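Long-range contact in cytochrome P450 reductase (Amycolatopsis methanolica 239, PDB 5OGX), which passes electrons from NADH, through FAD and a [2Fe-2S] cluster, to the cytochrome P450 partner that O-demethylates guaiacol and other lignin-derived aromatics: residues R236-L250 with G265-D277. Numbering follows the deposited sequence. Where two conformers were deposited one is given.
Sequences REVLLYHGVRGAADL and GFRFVPVLSDEPD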
ATOM      1  N   ARG A 236     -17.780  15.159  -3.610  0.58 23.34           N
ATOM      2  CA  ARG A 236     -17.159  15.103  -2.301  0.58 21.30           C
ATOM      3  C   ARG A 236     -15.842  15.875  -2.296  0.58 21.95           C
ATOM      4  O   ARG A 236     -15.235  16.157  -3.338  0.58 22.22           O
ATOM      5  CB  ARG A 236     -16.948  13.646  -1.882  0.58 21.65           C
ATOM      6  CG  ARG A 236     -15.540  13.135  -2.119  0.58 20.68           C
ATOM      7  CD  ARG A 236     -15.418  11.635  -1.898  0.58 25.93           C
ATOM      8  NE  ARG A 236     -15.530  11.245  -0.493  0.58 25.10           N
ATOM      9  CZ  ARG A 236     -15.807  10.014  -0.089  0.58 23.88           C
ATOM     10  NH1 ARG A 236     -16.005   9.056  -0.988  0.58 27.75           N
ATOM     11  NH2 ARG A 236     -15.892   9.736   1.203  0.58 21.41           N
ATOM     12  N   GLU A 237     -15.406  16.214  -1.090  1.00 19.76           N
ATOM     13  CA  GLU A 237     -14.178  16.950  -0.853  1.00 19.15           C
ATOM     14  C   GLU A 237     -13.030  15.962  -0.750  1.00 18.40           C
ATOM     15  O   GLU A 237     -13.048  15.050   0.100  1.00 18.28           O
ATOM     16  CB  GLU A 237     -14.293  17.771   0.421  1.00 21.50           C
ATOM     17  CG  GLU A 237     -15.274  18.894   0.298  1.00 28.75           C
ATOM     18  CD  GLU A 237     -15.254  19.735   1.526  1.00 30.08           C
ATOM     19  OE1 GLU A 237     -14.731  20.859   1.446  1.00 30.02           O
ATOM     20  OE2 GLU A 237     -15.747  19.250   2.572  1.00 30.07           O
ATOM     21  N   VAL A 238     -12.041  16.113  -1.629  1.00 18.20           N
ATOM     22  CA  VAL A 238     -10.861  15.251  -1.643  1.00 17.38           C
ATOM     23  C   VAL A 238      -9.662  16.175  -1.797  1.00 24.73           C
ATOM     24  O   VAL A 238      -9.500  16.807  -2.851  1.00 21.58           O
ATOM     25  CB  VAL A 238     -10.919  14.232  -2.791  1.00 18.05           C
ATOM     26  CG1 VAL A 238      -9.617  13.437  -2.891  1.00 20.58           C
ATOM     27  CG2 VAL A 238     -12.132  13.318  -2.658  1.00 20.01           C
ATOM     28  N   LEU A 239      -8.838  16.286  -0.757  1.00 17.26           N
ATOM     29  CA  LEU A 239      -7.645  17.121  -0.776  1.00 17.63           C
ATOM     30  C   LEU A 239      -6.425  16.213  -0.877  1.00 21.16           C
ATOM     31  O   LEU A 239      -6.168  15.407   0.030  1.00 18.85           O
ATOM     32  CB  LEU A 239      -7.549  17.994   0.472  1.00 18.56           C
ATOM     33  CG  LEU A 239      -8.712  18.906   0.839  1.00 21.85           C
ATOM     34  CD1 LEU A 239      -8.277  19.813   1.979  1.00 23.47           C
ATOM     35  CD2 LEU A 239      -9.134  19.725  -0.347  1.00 30.64           C
ATOM     36  N   LEU A 240      -5.689  16.323  -1.979  1.00 17.35           N
ATOM     37  CA  LEU A 240      -4.558  15.442  -2.243  1.00 16.88           C
ATOM     38  C   LEU A 240      -3.281  16.281  -2.232  1.00 21.68           C
ATOM     39  O   LEU A 240      -3.100  17.148  -3.092  1.00 21.43           O
ATOM     40  CB  LEU A 240      -4.747  14.735  -3.584  1.00 18.14           C
ATOM     41  CG  LEU A 240      -3.591  13.904  -4.125  1.00 19.67           C
ATOM     42  CD1 LEU A 240      -3.119  12.865  -3.102  1.00 18.40           C
ATOM     43  CD2 LEU A 240      -4.016  13.250  -5.432  1.00 18.60           C
ATOM     44  N   TYR A 241      -2.418  16.055  -1.241  1.00 18.16           N
ATOM     45  CA  TYR A 241      -1.167  16.799  -1.114  1.00 20.53           C
ATOM     46  C   TYR A 241      -0.017  15.898  -1.533  1.00 22.73           C
ATOM     47  O   TYR A 241       0.060  14.746  -1.096  1.00 18.11           O
ATOM     48  CB  TYR A 241      -0.938  17.292   0.321  1.00 17.79           C
ATOM     49  CG  TYR A 241      -1.974  18.267   0.824  1.00 22.43           C
ATOM     50  CD1 TYR A 241      -3.183  17.812   1.315  1.00 19.90           C
ATOM     51  CD2 TYR A 241      -1.735  19.646   0.812  1.00 22.12           C
ATOM     52  CE1 TYR A 241      -4.143  18.687   1.780  1.00 18.14           C
ATOM     53  CE2 TYR A 241      -2.693  20.536   1.273  1.00 22.78           C
ATOM     54  CZ  TYR A 241      -3.892  20.050   1.764  1.00 21.14           C
ATOM     55  OH  TYR A 241      -4.867  20.899   2.238  1.00 22.61           O
ATOM     56  N   HIS A 242       0.883  16.415  -2.369  1.00 18.21           N
ATOM     57  CA  HIS A 242       2.046  15.650  -2.820  1.00 19.37           C
ATOM     58  C   HIS A 242       3.303  16.287  -2.239  1.00 22.63           C
ATOM     59  O   HIS A 242       3.696  17.380  -2.655  1.00 22.78           O
ATOM     60  CB  HIS A 242       2.102  15.607  -4.346  1.00 20.77           C
ATOM     61  CG  HIS A 242       3.119  14.649  -4.879  1.00 20.35           C
ATOM     62  ND1 HIS A 242       3.624  14.728  -6.160  1.00 21.31           N
ATOM     63  CD2 HIS A 242       3.712  13.573  -4.301  1.00 21.75           C
ATOM     64  CE1 HIS A 242       4.493  13.748  -6.346  1.00 22.29           C
ATOM     65  NE2 HIS A 242       4.554  13.022  -5.239  1.00 21.11           N
ATOM     66  N   GLY A 243       3.936  15.606  -1.280  1.00 19.55           N
ATOM     67  CA  GLY A 243       5.107  16.182  -0.637  1.00 19.65           C
ATOM     68  C   GLY A 243       6.381  15.717  -1.312  1.00 21.70           C
ATOM     69  O   GLY A 243       6.678  14.519  -1.326  1.00 26.27           O
ATOM     70  N   VAL A 244       7.144  16.652  -1.885  1.00 21.17           N
ATOM     71  CA  VAL A 244       8.372  16.338  -2.602  1.00 22.41           C
ATOM     72  C   VAL A 244       9.438  17.358  -2.219  1.00 27.17           C
ATOM     73  O   VAL A 244       9.170  18.362  -1.559  1.00 29.92           O
ATOM     74  CB  VAL A 244       8.177  16.346  -4.133  1.00 24.10           C
ATOM     75  CG1 VAL A 244       7.202  15.255  -4.576  1.00 25.53           C
ATOM     76  CG2 VAL A 244       7.686  17.702  -4.577  1.00 25.85           C
ATOM     77  N   ARG A 245      10.667  17.085  -2.649  1.00 25.26           N
ATOM     78  CA  ARG A 245      11.762  18.000  -2.354  1.00 27.31           C
ATOM     79  C   ARG A 245      11.668  19.275  -3.186  1.00 29.43           C
ATOM     80  O   ARG A 245      11.916  20.375  -2.676  1.00 32.11           O
ATOM     81  CB  ARG A 245      13.098  17.297  -2.593  1.00 33.85           C
ATOM     82  CG  ARG A 245      13.528  16.408  -1.438  1.00 48.82           C
ATOM     83  CD  ARG A 245      14.858  15.723  -1.732  1.00 64.43           C
ATOM     84  NE  ARG A 245      14.809  14.961  -2.978  1.00 75.70           N
ATOM     85  CZ  ARG A 245      15.549  15.226  -4.051  1.00 84.35           C
ATOM     86  NH1 ARG A 245      16.408  16.239  -4.042  1.00 86.55           N
ATOM     87  NH2 ARG A 245      15.431  14.474  -5.136  1.00 86.65           N
ATOM     88  N   GLY A 246      11.344  19.149  -4.472  1.00 28.97           N
ATOM     89  CA  GLY A 246      11.334  20.303  -5.357  1.00 33.45           C
ATOM     90  C   GLY A 246      10.431  20.055  -6.543  1.00 30.61           C
ATOM     91  O   GLY A 246       9.916  18.951  -6.738  1.00 30.55           O
ATOM     92  N   ALA A 247      10.265  21.103  -7.363  1.00 29.92           N
ATOM     93  CA  ALA A 247       9.355  21.002  -8.500  1.00 30.09           C
ATOM     94  C   ALA A 247       9.790  19.916  -9.473  1.00 33.82           C
ATOM     95  O   ALA A 247       8.946  19.313 -10.150  1.00 30.63           O
ATOM     96  CB  ALA A 247       9.246  22.347  -9.217  1.00 32.98           C
ATOM     97  N   ALA A 248      11.093  19.628  -9.533  1.00 31.61           N
ATOM     98  CA  ALA A 248      11.585  18.604 -10.444  1.00 32.30           C
ATOM     99  C   ALA A 248      11.042  17.222 -10.113  1.00 30.21           C
ATOM    100  O   ALA A 248      11.079  16.328 -10.971  1.00 28.17           O
ATOM    101  CB  ALA A 248      13.116  18.584 -10.424  1.00 36.15           C
ATOM    102  N   ASP A 249      10.545  17.027  -8.888  1.00 28.78           N
ATOM    103  CA  ASP A 249       9.982  15.758  -8.444  1.00 27.23           C
ATOM    104  C   ASP A 249       8.508  15.590  -8.796  1.00 23.26           C
ATOM    105  O   ASP A 249       7.955  14.503  -8.584  1.00 26.01           O
ATOM    106  CB  ASP A 249      10.133  15.620  -6.927  1.00 29.44           C
ATOM    107  CG  ASP A 249      11.576  15.699  -6.468  1.00 31.76           C
ATOM    108  OD1 ASP A 249      12.414  14.959  -7.016  1.00 32.10           O
ATOM    109  OD2 ASP A 249      11.863  16.489  -5.543  1.00 34.85           O
ATOM    110  N   LEU A 250       7.849  16.631  -9.293  1.00 27.13           N
ATOM    111  CA  LEU A 250       6.411  16.563  -9.504  1.00 25.33           C
ATOM    112  C   LEU A 250       6.108  15.882 -10.828  1.00 26.19           C
ATOM    113  O   LEU A 250       6.910  15.931 -11.772  1.00 29.89           O
ATOM    114  CB  LEU A 250       5.786  17.965  -9.474  1.00 25.68           C
ATOM    115  CG  LEU A 250       5.967  18.777  -8.187  1.00 24.16           C
ATOM    116  CD1 LEU A 250       5.595  20.233  -8.412  1.00 25.36           C
ATOM    117  CD2 LEU A 250       5.116  18.146  -7.067  1.00 25.35           C
ATOM    118  N   GLY A 265     -14.847  19.566  -5.639  1.00 23.35           N
ATOM    119  CA  GLY A 265     -14.343  19.345  -4.296  1.00 22.24           C
ATOM    120  C   GLY A 265     -12.940  18.794  -4.227  1.00 22.75           C
ATOM    121  O   GLY A 265     -12.376  18.665  -3.131  1.00 21.58           O
ATOM    122  N   PHE A 266     -12.355  18.471  -5.379  1.00 21.49           N
ATOM    123  CA  PHE A 266     -11.009  17.928  -5.439  1.00 20.75           C
ATOM    124  C   PHE A 266      -9.997  19.058  -5.556  1.00 26.99           C
ATOM    125  O   PHE A 266     -10.204  20.025  -6.305  1.00 29.32           O
ATOM    126  CB  PHE A 266     -10.863  16.981  -6.634  1.00 21.13           C
ATOM    127  CG  PHE A 266      -9.456  16.476  -6.838  1.00 20.23           C
ATOM    128  CD1 PHE A 266      -8.968  15.419  -6.073  1.00 19.35           C
ATOM    129  CD2 PHE A 266      -8.613  17.078  -7.758  1.00 21.38           C
ATOM    130  CE1 PHE A 266      -7.663  14.946  -6.265  1.00 22.29           C
ATOM    131  CE2 PHE A 266      -7.314  16.622  -7.947  1.00 21.67           C
ATOM    132  CZ  PHE A 266      -6.836  15.556  -7.189  1.00 23.00           C
ATOM    133  N   ARG A 267      -8.904  18.937  -4.806  1.00 20.63           N
ATOM    134  CA  ARG A 267      -7.767  19.837  -4.955  1.00 22.58           C
ATOM    135  C   ARG A 267      -6.494  19.020  -4.935  1.00 26.24           C
ATOM    136  O   ARG A 267      -6.376  18.069  -4.160  1.00 24.23           O
ATOM    137  CB  ARG A 267      -7.698  20.901  -3.841  1.00 28.70           C
ATOM    138  CG  ARG A 267      -9.043  21.442  -3.394  1.00 42.25           C
ATOM    139  CD  ARG A 267      -8.979  22.900  -2.935  1.00 54.39           C
ATOM    140  NE  ARG A 267      -8.233  23.075  -1.689  1.00 57.49           N
ATOM    141  CZ  ARG A 267      -8.748  23.546  -0.553  1.00 48.49           C
ATOM    142  NH1 ARG A 267     -10.033  23.875  -0.473  1.00 44.87           N
ATOM    143  NH2 ARG A 267      -7.974  23.675   0.516  1.00 37.97           N
ATOM    144  N   PHE A 268      -5.542  19.402  -5.772  1.00 21.10           N
ATOM    145  CA  PHE A 268      -4.212  18.809  -5.787  1.00 20.65           C
ATOM    146  C   PHE A 268      -3.205  19.878  -5.393  1.00 24.97           C
ATOM    147  O   PHE A 268      -3.159  20.946  -6.012  1.00 23.08           O
ATOM    148  CB  PHE A 268      -3.862  18.251  -7.170  1.00 21.00           C
ATOM    149  CG  PHE A 268      -2.535  17.578  -7.218  1.00 21.61           C
ATOM    150  CD1 PHE A 268      -2.346  16.362  -6.565  1.00 20.31           C
ATOM    151  CD2 PHE A 268      -1.470  18.152  -7.891  1.00 26.55           C
ATOM    152  CE1 PHE A 268      -1.128  15.726  -6.600  1.00 25.50           C
ATOM    153  CE2 PHE A 268      -0.237  17.522  -7.920  1.00 26.14           C
ATOM    154  CZ  PHE A 268      -0.068  16.310  -7.275  1.00 26.30           C
ATOM    155  N   VAL A 269      -2.387  19.580  -4.389  1.00 20.69           N
ATOM    156  CA  VAL A 269      -1.506  20.573  -3.780  1.00 21.59           C
ATOM    157  C   VAL A 269      -0.085  20.031  -3.666  1.00 25.70           C
ATOM    158  O   VAL A 269       0.222  19.268  -2.733  1.00 21.62           O
ATOM    159  CB  VAL A 269      -2.011  20.990  -2.390  1.00 23.91           C
ATOM    160  CG1 VAL A 269      -1.142  22.105  -1.816  1.00 24.51           C
ATOM    161  CG2 VAL A 269      -3.479  21.385  -2.436  1.00 27.95           C
ATOM    162  N   PRO A 270       0.809  20.394  -4.579  1.00 22.01           N
ATOM    163  CA  PRO A 270       2.230  20.103  -4.370  1.00 22.07           C
ATOM    164  C   PRO A 270       2.754  20.876  -3.173  1.00 27.57           C
ATOM    165  O   PRO A 270       2.323  21.998  -2.898  1.00 26.32           O
ATOM    166  CB  PRO A 270       2.886  20.585  -5.674  1.00 26.84           C
ATOM    167  CG  PRO A 270       1.780  20.597  -6.672  1.00 23.41           C
ATOM    168  CD  PRO A 270       0.552  20.979  -5.908  1.00 25.72           C
ATOM    169  N   VAL A 271       3.674  20.252  -2.435  1.00 23.60           N
ATOM    170  CA  VAL A 271       4.326  20.889  -1.291  1.00 23.87           C
ATOM    171  C   VAL A 271       5.806  20.566  -1.368  1.00 25.23           C
ATOM    172  O   VAL A 271       6.183  19.390  -1.333  1.00 24.78           O
ATOM    173  CB  VAL A 271       3.741  20.421   0.061  1.00 21.68           C
ATOM    174  CG1 VAL A 271       4.271  21.304   1.186  1.00 22.55           C
ATOM    175  CG2 VAL A 271       2.202  20.466   0.039  1.00 23.52           C
ATOM    176  N   LEU A 272       6.649  21.601  -1.475  1.00 24.60           N
ATOM    177  CA  LEU A 272       8.081  21.426  -1.704  1.00 25.08           C
ATOM    178  C   LEU A 272       8.860  21.746  -0.435  1.00 31.81           C
ATOM    179  O   LEU A 272       8.741  22.849   0.110  1.00 32.09           O
ATOM    180  CB  LEU A 272       8.579  22.313  -2.849  1.00 31.03           C
ATOM    181  CG  LEU A 272       7.715  22.526  -4.095  1.00 33.33           C
ATOM    182  CD1 LEU A 272       8.490  23.303  -5.162  1.00 30.54           C
ATOM    183  CD2 LEU A 272       7.190  21.234  -4.670  1.00 34.26           C
ATOM    184  N   SER A 273       9.681  20.794   0.009  1.00 32.54           N
ATOM    185  CA  SER A 273      10.378  20.913   1.282  1.00 34.67           C
ATOM    186  C   SER A 273      11.773  21.518   1.170  1.00 39.20           C
ATOM    187  O   SER A 273      12.219  22.193   2.105  1.00 39.31           O
ATOM    188  CB  SER A 273      10.478  19.535   1.944  1.00 35.76           C
ATOM    189  OG  SER A 273      11.174  18.631   1.101  1.00 33.35           O
ATOM    190  N   ASP A 274      12.475  21.301   0.062  1.00 36.78           N
ATOM    191  CA  ASP A 274      13.885  21.663  -0.063  1.00 39.86           C
ATOM    192  C   ASP A 274      14.153  22.764  -1.075  1.00 42.45           C
ATOM    193  O   ASP A 274      14.966  23.655  -0.810  1.00 46.65           O
ATOM    194  CB  ASP A 274      14.718  20.435  -0.455  1.00 45.17           C
ATOM    195  CG  ASP A 274      14.694  19.333   0.598  1.00 58.10           C
ATOM    196  OD1 ASP A 274      13.993  19.479   1.621  1.00 58.84           O
ATOM    197  OD2 ASP A 274      15.382  18.309   0.393  1.00 63.17           O
ATOM    198  N   GLU A 275      13.511  22.721  -2.240  1.00 38.70           N
ATOM    199  CA  GLU A 275      13.830  23.628  -3.345  1.00 42.28           C
ATOM    200  C   GLU A 275      12.637  24.529  -3.624  1.00 45.24           C
ATOM    201  O   GLU A 275      11.727  24.141  -4.378  1.00 41.44           O
ATOM    202  CB  GLU A 275      14.213  22.839  -4.597  1.00 42.84           C
ATOM    203  CG  GLU A 275      15.551  22.117  -4.495  1.00 48.92           C
ATOM    204  CD  GLU A 275      15.600  20.843  -5.318  1.00 54.40           C
ATOM    205  OE1 GLU A 275      14.799  20.710  -6.266  1.00 55.73           O
ATOM    206  OE2 GLU A 275      16.447  19.973  -5.018  1.00 60.27           O
ATOM    207  N   PRO A 276      12.601  25.738  -3.069  1.00 52.42           N
ATOM    208  CA  PRO A 276      11.405  26.576  -3.207  1.00 56.68           C
ATOM    209  C   PRO A 276      11.128  26.953  -4.655  1.00 51.81           C
ATOM    210  O   PRO A 276      12.031  27.034  -5.492  1.00 51.16           O
ATOM    211  CB  PRO A 276      11.740  27.812  -2.365  1.00 61.66           C
ATOM    212  CG  PRO A 276      13.240  27.869  -2.377  1.00 62.34           C
ATOM    213  CD  PRO A 276      13.688  26.434  -2.360  1.00 59.51           C
ATOM    214  N   ASP A 277       9.848  27.181  -4.941  1.00 47.34           N
ATOM    215  CA  ASP A 277       9.352  27.560  -6.242  1.00 42.89           C
ATOM    216  C   ASP A 277       8.171  28.483  -5.971  1.00 45.33           C
ATOM    217  O   ASP A 277       7.266  28.104  -5.209  1.00 41.83           O
ATOM    218  CB  ASP A 277       8.915  26.349  -7.069  1.00 45.32           C
ATOM    219  CG  ASP A 277       8.555  26.702  -8.502  1.00 51.40           C
ATOM    220  OD1 ASP A 277       7.743  27.627  -8.717  1.00 50.14           O
ATOM    221  OD2 ASP A 277       9.076  26.031  -9.420  1.00 54.96           O
TER
HETATM  222  O   HOH W   1     -15.679  16.818  -5.925  1.00 24.30           O
HETATM  223  O   HOH W   2      11.717  23.505  -6.986  1.00 36.06           O
HETATM  224  O   HOH W   3      13.229  21.299  -8.271  1.00 38.78           O
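V238-V244 and F266-L272 run parallel, joined by backbone bonds from V238 N to G265 O (3.0 Å) through S273 N to V244 O, their axes 20° apart. Helix 253-262 links them in a right-handed beta-alpha-beta crossover of the NAD-binding domain. On the face under that helix, L240 and F268 cross: L240 CG meets the ring edge in its plane, 3.7 Å from F268 CD1. With CG anti to the backbone N (chi1 -177°), F268 carries its ring forward and towards the neighbouring strand, beside H242, CZ coming 3.7 Å from H242 CB; F256 of the helix stacks on it. Replacing F268 by an alanine is likely to open a gap beside L240 and H242 and leave F256 without its stacking partner. H242 NE2 donates to G216 O. On the opposite face, Y241 lies alongside V269, CD2 3.5 Å from V269 CB, its hydroxyl hydrogen-bonded to D292. L239 CD2 sits over one face of the R267 guanidinium. Where both segments turn, R245 O accepts from D274 N and E275 N, each at 2.9 Å. E275 pairs chiefly with R115; its salt bridge to R245 is long, E275 OE2 lying 3.9 Å from R245 NH1, carboxylate and guanidinium planes perpendicular.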